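Long-range contact in putative hydrolase (Agrobacterium vitis, PDB 3LLC), which probably hydrolyses acyl thioesters and esters, removing fatty acyl groups from proteins: residues R7-G19 with R23-D35. Numbering follows the deposited sequence.
Sequences RPIETHAITVGQG and RSIAALVRAPAQD
Glu10 and Val29 exchange two backbone hydrogen bonds, Glu10 N to Val29 O at 2.8 Å and Val29 N to Glu10 O at 2.9 Å. His12 with Ala27, Ile14 with Ile25 and Val16 with Arg23 are further hydrogen-bonded pairs, each joined by two N-H...O=C bonds. The segments thus form the antiparallel beta hairpin that begins the alpha/beta-hydrolase sheet, with strand 9-16 at its edge within the chain and strand 23-30 joined on its other side to strand 68-72.

On the face carrying Glu10, His12, Ile14 and Val16, the part formed by Ile14, Val16 and Ile25 packs on helix 89-103, while the Glu10 end is more polar. Here branched side chains pack closely: CG2 of Val16 meets CG1 of Ile25 at 3.6 Å, while the slim methyl of Ala27 leaves room for CD1 of Ile14. Val16 sets its CG1 anti to the backbone N (chi1 -177°), which brings that methyl over the centre of the Arg23 guanidinium, 3.8 Å above its plane. NE and NH2 of Arg23 form salt bridges with Glu95 and Glu94 of helix 89-103. In one of the two conformers of Val29, CG1 reaches CD2 of His12. The His12 ring also packs edge-to-face with Phe103, and its NE2 makes a weak hydrogen bond to Glu10 OE1.

The other face is more exposed and mixes small, polar and long residues; in one Ser24 conformer a water lies between the hydroxyls of Thr15 and Ser24, and CG2 of Ile9 packs on CD2 of Leu28. Arg30 runs extended past Arg7 O, then bends at chi3 (-65°), laying its guanidinium by Ile9: Asp59 holds NH2 in a salt bridge, CG1 of Ile9 covers one guanidinium face, and NH1 gives a weak, bent bond to Arg7 O, 121° at the hydrogen.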
loop_
_atom_site.group_PDB
_atom_site.type_symbol
_atom_site.label_atom_id
_atom_site.label_comp_id
_atom_site.label_asym_id
_atom_site.label_seq_id
_atom_site.Cartn_x
_atom_site.Cartn_y
_atom_site.Cartn_z
ATOM N N ARG A 7 -22.794 9.679 -6.499
ATOM C CA ARG A 7 -22.024 10.121 -5.292
ATOM C C ARG A 7 -20.717 10.828 -5.683
ATOM O O ARG A 7 -19.822 10.193 -6.237
ATOM C CB ARG A 7 -21.739 8.931 -4.357
ATOM C CG ARG A 7 -22.996 8.342 -3.677
ATOM C CD ARG A 7 -23.961 9.425 -3.165
ATOM N NE ARG A 7 -25.092 8.865 -2.424
ATOM C CZ ARG A 7 -25.141 8.670 -1.104
ATOM N NH1 ARG A 7 -24.115 8.987 -0.314
ATOM N NH2 ARG A 7 -26.242 8.151 -0.566
ATOM N N PRO A 8 -20.605 12.146 -5.385
ATOM C CA PRO A 8 -19.430 12.943 -5.791
ATOM C C PRO A 8 -18.156 12.703 -4.948
ATOM O O PRO A 8 -18.232 12.221 -3.814
ATOM C CB PRO A 8 -19.916 14.390 -5.616
ATOM C CG PRO A 8 -20.889 14.308 -4.470
ATOM C CD PRO A 8 -21.575 12.951 -4.610
ATOM N N ILE A 9 -16.997 13.028 -5.519
ATOM C CA ILE A 9 -15.743 13.016 -4.781
ATOM C C ILE A 9 -15.728 14.218 -3.828
ATOM O O ILE A 9 -16.044 15.340 -4.234
ATOM C CB ILE A 9 -14.518 13.040 -5.726
ATOM C CG1 ILE A 9 -14.444 11.740 -6.542
ATOM C CG2 ILE A 9 -13.219 13.200 -4.934
ATOM C CD1 ILE A 9 -13.346 11.712 -7.624
ATOM N N GLU A 10 -15.412 13.977 -2.555
ATOM C CA GLU A 10 -15.278 15.061 -1.545
ATOM C C GLU A 10 -13.828 15.157 -1.061
ATOM O O GLU A 10 -13.163 14.128 -0.910
ATOM C CB GLU A 10 -16.110 14.789 -0.305
ATOM C CG GLU A 10 -17.553 14.371 -0.495
ATOM C CD GLU A 10 -18.107 13.818 0.820
ATOM O OE1 GLU A 10 -18.151 14.594 1.809
ATOM O OE2 GLU A 10 -18.460 12.613 0.876
ATOM N N THR A 11 -13.392 16.375 -0.752
ATOM C CA THR A 11 -12.042 16.649 -0.262
ATOM C C THR A 11 -12.043 16.776 1.273
ATOM O O THR A 11 -12.889 17.456 1.837
ATOM C CB THR A 11 -11.487 17.944 -0.941
ATOM O OG1 THR A 11 -11.190 17.666 -2.321
ATOM C CG2 THR A 11 -10.237 18.447 -0.240
ATOM N N HIS A 12 -11.097 16.116 1.943
ATOM C CA HIS A 12 -10.972 16.115 3.414
ATOM C C HIS A 12 -9.517 16.313 3.844
ATOM O O HIS A 12 -8.603 15.910 3.134
ATOM C CB HIS A 12 -11.454 14.751 3.975
ATOM C CG HIS A 12 -12.928 14.527 3.840
ATOM N ND1 HIS A 12 -13.821 14.862 4.833
ATOM C CD2 HIS A 12 -13.671 14.029 2.820
ATOM C CE1 HIS A 12 -15.053 14.605 4.424
ATOM N NE2 HIS A 12 -14.992 14.088 3.212
ATOM N N ALA A 13 -9.298 16.881 5.024
ATOM C CA ALA A 13 -7.956 16.912 5.661
ATOM C C ALA A 13 -8.049 16.272 7.048
ATOM O O ALA A 13 -8.924 16.664 7.831
ATOM C CB ALA A 13 -7.466 18.352 5.802
ATOM N N ILE A 14 -7.161 15.346 7.343
ATOM C CA ILE A 14 -7.167 14.606 8.611
ATOM C C ILE A 14 -5.862 14.818 9.374
ATOM O O ILE A 14 -4.774 14.563 8.840
ATOM C CB ILE A 14 -7.382 13.090 8.352
ATOM C CG1 ILE A 14 -8.755 12.838 7.698
ATOM C CG2 ILE A 14 -7.192 12.262 9.662
ATOM C CD1 ILE A 14 -8.700 12.294 6.283
ATOM N N THR A 15 -5.956 15.229 10.636
ATOM C CA THR A 15 -4.769 15.401 11.471
ATOM C C THR A 15 -4.334 14.049 12.055
ATOM O O THR A 15 -5.149 13.321 12.612
ATOM C CB THR A 15 -5.018 16.395 12.592
ATOM O OG1 THR A 15 -5.478 17.636 12.036
ATOM C CG2 THR A 15 -3.744 16.664 13.401
ATOM N N VAL A 16 -3.051 13.723 11.898
ATOM C CA VAL A 16 -2.471 12.463 12.376
ATOM C C VAL A 16 -1.279 12.798 13.260
ATOM O O VAL A 16 -0.449 13.628 12.903
ATOM C CB VAL A 16 -2.041 11.556 11.205
ATOM C CG1 VAL A 16 -1.484 10.191 11.727
ATOM C CG2 VAL A 16 -3.194 11.337 10.192
ATOM N N GLY A 17 -1.217 12.207 14.459
ATOM C CA GLY A 17 -0.093 12.435 15.373
ATOM C C GLY A 17 -0.271 13.611 16.324
ATOM O O GLY A 17 -1.236 14.390 16.211
ATOM N N GLN A 18 0.685 13.754 17.239
ATOM C CA GLN A 18 0.660 14.797 18.301
ATOM C C GLN A 18 1.919 15.661 18.281
ATOM O O GLN A 18 2.998 15.198 17.889
ATOM C CB GLN A 18 0.589 14.157 19.702
ATOM C CG GLN A 18 -0.527 13.142 19.921
ATOM C CD GLN A 18 -1.870 13.793 20.190
ATOM O OE1 GLN A 18 -2.059 14.459 21.214
ATOM N NE2 GLN A 18 -2.817 13.595 19.275
ATOM N N GLY A 19 1.787 16.896 18.746
ATOM C CA GLY A 19 2.928 17.793 18.927
ATOM C C GLY A 19 3.710 18.009 17.649
ATOM O O GLY A 19 3.126 18.248 16.589
ATOM N N ARG A 23 0.820 15.845 11.558
ATOM C CA ARG A 23 0.795 16.200 10.146
ATOM C C ARG A 23 -0.623 16.078 9.595
ATOM O O ARG A 23 -1.406 15.231 10.039
ATOM C CB ARG A 23 1.778 15.325 9.338
ATOM C CG ARG A 23 1.508 13.818 9.321
ATOM C CD ARG A 23 2.367 13.108 10.288
ATOM N NE ARG A 23 2.296 11.648 10.245
ATOM C CZ ARG A 23 2.350 10.882 11.329
ATOM N NH1 ARG A 23 2.426 11.443 12.544
ATOM N NH2 ARG A 23 2.322 9.563 11.218
ATOM N N SER A 24 -0.936 16.918 8.615
ATOM C CA SER A 24 -2.249 16.890 7.961
ATOM C C SER A 24 -2.202 16.032 6.684
ATOM O O SER A 24 -1.357 16.253 5.795
ATOM C CB SER A 24 -2.742 18.304 7.614
ATOM O OG SER A 24 -2.992 19.134 8.741
ATOM N N ILE A 25 -3.115 15.059 6.593
ATOM C CA ILE A 25 -3.218 14.132 5.474
ATOM C C ILE A 25 -4.407 14.514 4.570
ATOM O O ILE A 25 -5.561 14.681 5.033
ATOM C CB ILE A 25 -3.361 12.651 6.016
ATOM C CG1 ILE A 25 -2.134 12.283 6.842
ATOM C CG2 ILE A 25 -3.662 11.651 4.872
ATOM C CD1 ILE A 25 -0.745 12.391 6.082
ATOM N N ALA A 26 -4.117 14.702 3.277
ATOM C CA ALA A 26 -5.129 15.042 2.285
ATOM C C ALA A 26 -5.791 13.734 1.772
ATOM O O ALA A 26 -5.108 12.731 1.481
ATOM C CB ALA A 26 -4.498 15.837 1.104
ATOM N N ALA A 27 -7.121 13.761 1.657
ATOM C CA ALA A 27 -7.914 12.602 1.203
ATOM C C ALA A 27 -9.049 13.019 0.263
ATOM O O ALA A 27 -9.587 14.132 0.342
ATOM C CB ALA A 27 -8.475 11.782 2.432
ATOM N N LEU A 28 -9.362 12.114 -0.664
ATOM C CA LEU A 28 -10.449 12.244 -1.634
ATOM C C LEU A 28 -11.365 11.020 -1.431
ATOM O O LEU A 28 -10.901 9.876 -1.561
ATOM C CB LEU A 28 -9.880 12.246 -3.063
ATOM C CG LEU A 28 -9.036 13.474 -3.475
ATOM C CD1 LEU A 28 -8.297 13.219 -4.798
ATOM C CD2 LEU A 28 -9.910 14.774 -3.540
ATOM N N VAL A 29 -12.639 11.262 -1.141
ATOM C CA VAL A 29 -13.577 10.203 -0.736
ATOM C C VAL A 29 -14.903 10.262 -1.495
ATOM O O VAL A 29 -15.465 11.344 -1.758
ATOM C CB VAL A 29 -13.897 10.271 0.776
ATOM C CG1 VAL A 29 -14.865 11.411 1.079
ATOM C CG2 VAL A 29 -14.493 8.961 1.248
ATOM N N ARG A 30 -15.386 9.083 -1.877
ATOM C CA ARG A 30 -16.666 8.909 -2.525
ATOM C C ARG A 30 -17.488 7.979 -1.624
ATOM O O ARG A 30 -17.064 6.861 -1.349
ATOM C CB ARG A 30 -16.423 8.273 -3.897
ATOM C CG ARG A 30 -17.613 8.111 -4.766
ATOM C CD ARG A 30 -17.266 7.306 -6.011
ATOM N NE ARG A 30 -16.308 7.980 -6.887
ATOM C CZ ARG A 30 -16.626 8.839 -7.857
ATOM N NH1 ARG A 30 -17.884 9.220 -8.059
ATOM N NH2 ARG A 30 -15.676 9.367 -8.612
ATOM N N ALA A 31 -18.641 8.442 -1.145
ATOM C CA ALA A 31 -19.519 7.592 -0.319
ATOM C C ALA A 31 -20.129 6.443 -1.146
ATOM O O ALA A 31 -20.432 6.614 -2.325
ATOM C CB ALA A 31 -20.643 8.436 0.336
ATOM N N PRO A 32 -20.332 5.269 -0.519
ATOM C CA PRO A 32 -21.135 4.235 -1.184
ATOM C C PRO A 32 -22.589 4.664 -1.386
ATOM O O PRO A 32 -23.096 5.499 -0.632
ATOM C CB PRO A 32 -21.029 3.040 -0.228
ATOM C CG PRO A 32 -20.783 3.640 1.101
ATOM C CD PRO A 32 -19.970 4.889 0.859
ATOM N N ALA A 33 -23.248 4.131 -2.418
ATOM C CA ALA A 33 -24.638 4.499 -2.708
ATOM C C ALA A 33 -25.568 4.040 -1.576
ATOM O O ALA A 33 -26.621 4.619 -1.375
ATOM C CB ALA A 33 -25.093 3.913 -4.034
ATOM N N GLN A 34 -25.179 2.964 -0.885
ATOM C CA GLN A 34 -25.888 2.507 0.320
ATOM C C GLN A 34 -24.832 2.114 1.349
ATOM O O GLN A 34 -23.791 1.555 1.002
ATOM C CB GLN A 34 -26.823 1.321 0.021
ATOM C CG GLN A 34 -27.751 1.506 -1.173
ATOM C CD GLN A 34 -28.887 2.493 -0.914
ATOM O OE1 GLN A 34 -29.090 2.950 0.212
ATOM N NE2 GLN A 34 -29.627 2.826 -1.965
ATOM N N ASP A 35 -25.082 2.440 2.620
ATOM C CA ASP A 35 -24.047 2.280 3.685
ATOM C C ASP A 35 -23.548 0.844 3.877
ATOM O O ASP A 35 -22.426 0.637 4.351
ATOM C CB ASP A 35 -24.563 2.797 5.045
ATOM C CG ASP A 35 -24.720 4.323 5.095
ATOM O OD1 ASP A 35 -24.121 5.033 4.261
ATOM O OD2 ASP A 35 -25.441 4.805 5.986
HETATM O O HOH W 1 -19.698 11.086 -1.950
HETATM O O HOH W 2 -5.692 18.469 9.368
#